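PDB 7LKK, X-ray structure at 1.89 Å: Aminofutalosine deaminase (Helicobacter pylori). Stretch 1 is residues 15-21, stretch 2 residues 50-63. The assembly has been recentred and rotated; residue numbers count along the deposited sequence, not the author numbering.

Stretch 1 (15-21) MQEIIGA
Stretch 2 (50-63) DYHNLTLKYPHLKA

Ile18, the buried second residue of strand 17-21, is the apolar centre of the contact. Its extended backbone (phi/psi -124/134) and m,t rotamer direct the branched side chain toward helix 51-57, whose axis passes 9.2 Å from that of the strand and runs nearly antiparallel to it (164°). CG2 of Ile18 lies 3.7 Å from CE1 of Tyr51 and 4.0 Å from CD2 of Leu54; CD1 of Ile18 reaches 3.6 Å from Leu54 O and 4.0 Å from Tyr58 CB. CG1 of Ile18 packs 4.2 Å from Leu61 CB. Ile18 CB sits 4.1 Å from Ala63 CB, and the Ala63 methyl lies on the same face of the sheet as Ile18.

Tyr51 (chi1 175°, chi2 78°) brings its ring against Gly20, with Tyr51 CD1 3.7 Å from Gly20 CA. Glycine suits the site, because an ideal CB there would lie 2.5 Å from Tyr51 CD1, a clash. The CA-to-CB bonds of Ile19 and Ala21 point away from the other stretch.

Asp50 caps the helix from the position just before it; Asp50 OD2 accepts from Asn53 N at 3.0 Å. Helical phi/psi ends at Tyr58 (-129/72), and a type I turn from Tyr58 to Leu61 brings the chain back alongside the strand, with a weak bond from Leu61 N to Tyr58 O (3.4 Å).

There the backbones run parallel, with Ile18 paired to Ala63 (CA-CA 4.5 Å) and Glu17 loosely beside Lys62 (CA-CA 4.8 Å). The sole hydrogen bond across the stretches runs from Ile18 N to Lys62 O (2.7 Å, 160°); Ala63 CA adds a CA-H...O contact to Ile18 O at 3.3 Å. Leu61 (m,t) points toward stretch 1 and sets its CD2 3.5 Å from Gln16 O, a van der Waals contact. At the polar edge, Glu17 and Lys62 share the other sheet face, their CB atoms 4.4 Å apart, but the end of Lys62 leads away.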

# COMPACT_ATOMS: atom_id res chain seq x y z
N MET A 15 -13.24 37.36 9.09
CA MET A 15 -13.39 38.02 7.81
C MET A 15 -13.29 37.01 6.67
O MET A 15 -12.93 35.84 6.85
CB MET A 15 -12.33 39.10 7.64
CG MET A 15 -12.60 40.36 8.45
SD MET A 15 -11.20 41.51 8.42
CE MET A 15 -10.83 41.54 6.66
N GLN A 16 -13.60 37.48 5.46
CA GLN A 16 -13.53 36.65 4.27
C GLN A 16 -12.15 36.76 3.63
O GLN A 16 -11.46 37.77 3.75
CB GLN A 16 -14.60 37.07 3.26
CG GLN A 16 -16.02 36.74 3.68
CD GLN A 16 -17.05 37.20 2.67
OE1 GLN A 16 -16.71 37.76 1.63
NE2 GLN A 16 -18.33 36.96 2.97
N GLU A 17 -11.75 35.68 2.95
CA GLU A 17 -10.50 35.66 2.21
C GLU A 17 -10.68 34.78 0.98
O GLU A 17 -11.70 34.10 0.81
CB GLU A 17 -9.34 35.16 3.08
CG GLU A 17 -9.58 33.81 3.73
CD GLU A 17 -8.40 33.34 4.56
OE1 GLU A 17 -7.24 33.53 4.12
OE2 GLU A 17 -8.62 32.78 5.65
N ILE A 18 -9.68 34.80 0.11
CA ILE A 18 -9.68 34.04 -1.13
C ILE A 18 -8.43 33.17 -1.16
O ILE A 18 -7.34 33.64 -0.85
CB ILE A 18 -9.72 34.96 -2.37
CG1 ILE A 18 -10.86 35.97 -2.26
CG2 ILE A 18 -9.85 34.14 -3.65
CD1 ILE A 18 -10.92 36.95 -3.42
N ILE A 19 -8.61 31.90 -1.52
CA ILE A 19 -7.49 31.00 -1.78
C ILE A 19 -7.74 30.29 -3.10
O ILE A 19 -8.87 29.89 -3.40
CB ILE A 19 -7.26 29.97 -0.64
CG1 ILE A 19 -8.51 29.14 -0.39
CG2 ILE A 19 -6.79 30.67 0.63
CD1 ILE A 19 -8.27 27.96 0.54
N GLY A 20 -6.68 30.14 -3.90
CA GLY A 20 -6.78 29.46 -5.16
C GLY A 20 -5.58 28.53 -5.36
O GLY A 20 -4.58 28.63 -4.66
N ALA A 21 -5.73 27.64 -6.33
CA ALA A 21 -4.67 26.69 -6.65
C ALA A 21 -4.77 26.32 -8.12
O ALA A 21 -5.80 26.53 -8.77
CB ALA A 21 -4.75 25.44 -5.76
N ASP A 50 -13.15 31.36 -11.08
CA ASP A 50 -11.78 31.59 -11.53
C ASP A 50 -11.06 32.52 -10.56
O ASP A 50 -11.61 33.54 -10.15
CB ASP A 50 -11.78 32.19 -12.94
CG ASP A 50 -10.40 32.57 -13.41
OD1 ASP A 50 -9.61 31.66 -13.74
OD2 ASP A 50 -10.09 33.78 -13.45
N TYR A 51 -9.83 32.15 -10.20
CA TYR A 51 -9.14 32.87 -9.13
C TYR A 51 -8.89 34.32 -9.51
O TYR A 51 -9.13 35.23 -8.71
CB TYR A 51 -7.83 32.17 -8.78
CG TYR A 51 -7.02 32.94 -7.76
CD1 TYR A 51 -7.35 32.90 -6.41
CD2 TYR A 51 -5.94 33.72 -8.14
CE1 TYR A 51 -6.63 33.60 -5.48
CE2 TYR A 51 -5.21 34.43 -7.21
CZ TYR A 51 -5.55 34.37 -5.88
OH TYR A 51 -4.82 35.08 -4.96
N HIS A 52 -8.37 34.55 -10.72
CA HIS A 52 -8.09 35.92 -11.15
C HIS A 52 -9.36 36.77 -11.16
O HIS A 52 -9.37 37.90 -10.65
CB HIS A 52 -7.43 35.92 -12.53
CG HIS A 52 -7.11 37.29 -13.05
ND1 HIS A 52 -6.16 38.09 -12.47
CD2 HIS A 52 -7.63 37.99 -14.08
CE1 HIS A 52 -6.09 39.24 -13.13
NE2 HIS A 52 -6.98 39.20 -14.11
N ASN A 53 -10.44 36.23 -11.72
CA ASN A 53 -11.71 36.94 -11.71
C ASN A 53 -12.22 37.18 -10.30
O ASN A 53 -12.88 38.19 -10.03
CB ASN A 53 -12.76 36.18 -12.53
CG ASN A 53 -12.49 36.25 -14.02
OD1 ASN A 53 -11.64 37.01 -14.48
ND2 ASN A 53 -13.24 35.46 -14.79
N LEU A 54 -11.92 36.25 -9.38
CA LEU A 54 -12.34 36.42 -7.99
C LEU A 54 -11.60 37.58 -7.33
O LEU A 54 -12.18 38.33 -6.54
CB LEU A 54 -12.09 35.13 -7.22
CG LEU A 54 -13.21 34.55 -6.35
CD1 LEU A 54 -14.56 34.65 -7.04
CD2 LEU A 54 -12.90 33.10 -5.99
N THR A 55 -10.31 37.74 -7.66
CA THR A 55 -9.53 38.83 -7.07
C THR A 55 -9.94 40.19 -7.64
O THR A 55 -9.82 41.21 -6.95
CB THR A 55 -8.04 38.60 -7.30
OG1 THR A 55 -7.79 38.46 -8.71
CG2 THR A 55 -7.57 37.34 -6.58
N LEU A 56 -10.42 40.22 -8.88
CA LEU A 56 -10.94 41.47 -9.43
C LEU A 56 -12.30 41.81 -8.82
O LEU A 56 -12.57 42.98 -8.52
CB LEU A 56 -11.06 41.37 -10.95
CG LEU A 56 -9.79 41.06 -11.74
CD1 LEU A 56 -10.12 40.80 -13.20
CD2 LEU A 56 -8.78 42.20 -11.62
N LYS A 57 -13.15 40.81 -8.64
CA LYS A 57 -14.46 41.04 -8.04
C LYS A 57 -14.36 41.46 -6.58
O LYS A 57 -15.19 42.24 -6.10
CB LYS A 57 -15.32 39.78 -8.18
CG LYS A 57 -16.74 39.91 -7.67
CD LYS A 57 -17.55 38.66 -7.99
CE LYS A 57 -18.99 38.78 -7.53
NZ LYS A 57 -19.80 37.60 -7.92
N TYR A 58 -13.35 40.96 -5.87
CA TYR A 58 -13.15 41.26 -4.45
C TYR A 58 -11.72 41.73 -4.23
O TYR A 58 -10.90 41.01 -3.64
CB TYR A 58 -13.47 40.03 -3.59
CG TYR A 58 -14.88 39.52 -3.76
CD1 TYR A 58 -15.96 40.24 -3.26
CD2 TYR A 58 -15.14 38.33 -4.42
CE1 TYR A 58 -17.25 39.79 -3.41
CE2 TYR A 58 -16.43 37.87 -4.58
CZ TYR A 58 -17.48 38.60 -4.07
OH TYR A 58 -18.77 38.15 -4.22
N PRO A 59 -11.39 42.94 -4.67
CA PRO A 59 -9.98 43.38 -4.63
C PRO A 59 -9.47 43.71 -3.23
O PRO A 59 -8.25 43.84 -3.07
CB PRO A 59 -9.98 44.63 -5.51
CG PRO A 59 -11.37 45.16 -5.43
CD PRO A 59 -12.27 43.96 -5.27
N HIS A 60 -10.34 43.86 -2.24
CA HIS A 60 -9.93 44.18 -0.88
C HIS A 60 -9.87 42.96 0.03
O HIS A 60 -9.33 43.07 1.12
CB HIS A 60 -10.90 45.19 -0.27
CG HIS A 60 -10.86 46.54 -0.91
ND1 HIS A 60 -9.81 47.42 -0.74
CD2 HIS A 60 -11.74 47.16 -1.73
CE1 HIS A 60 -10.06 48.52 -1.41
NE2 HIS A 60 -11.22 48.39 -2.02
N LEU A 61 -10.34 41.80 -0.40
CA LEU A 61 -10.21 40.59 0.41
C LEU A 61 -8.78 40.05 0.30
O LEU A 61 -8.12 40.28 -0.74
CB LEU A 61 -11.21 39.55 -0.08
CG LEU A 61 -12.66 39.90 0.20
CD1 LEU A 61 -13.49 38.71 -0.21
CD2 LEU A 61 -12.79 40.22 1.67
N LYS A 62 -8.28 39.39 1.40
CA LYS A 62 -6.93 38.82 1.40
C LYS A 62 -6.94 37.60 0.49
O LYS A 62 -7.88 36.82 0.53
CB LYS A 62 -6.45 38.52 2.85
CG LYS A 62 -4.98 38.37 2.68
CD LYS A 62 -4.45 39.72 2.68
CE LYS A 62 -3.38 39.89 1.57
NZ LYS A 62 -2.64 41.20 1.62
N ALA A 63 -5.90 37.46 -0.34
CA ALA A 63 -5.88 36.50 -1.43
C ALA A 63 -4.52 35.84 -1.58
O ALA A 63 -3.49 36.51 -1.66
CB ALA A 63 -6.29 37.15 -2.75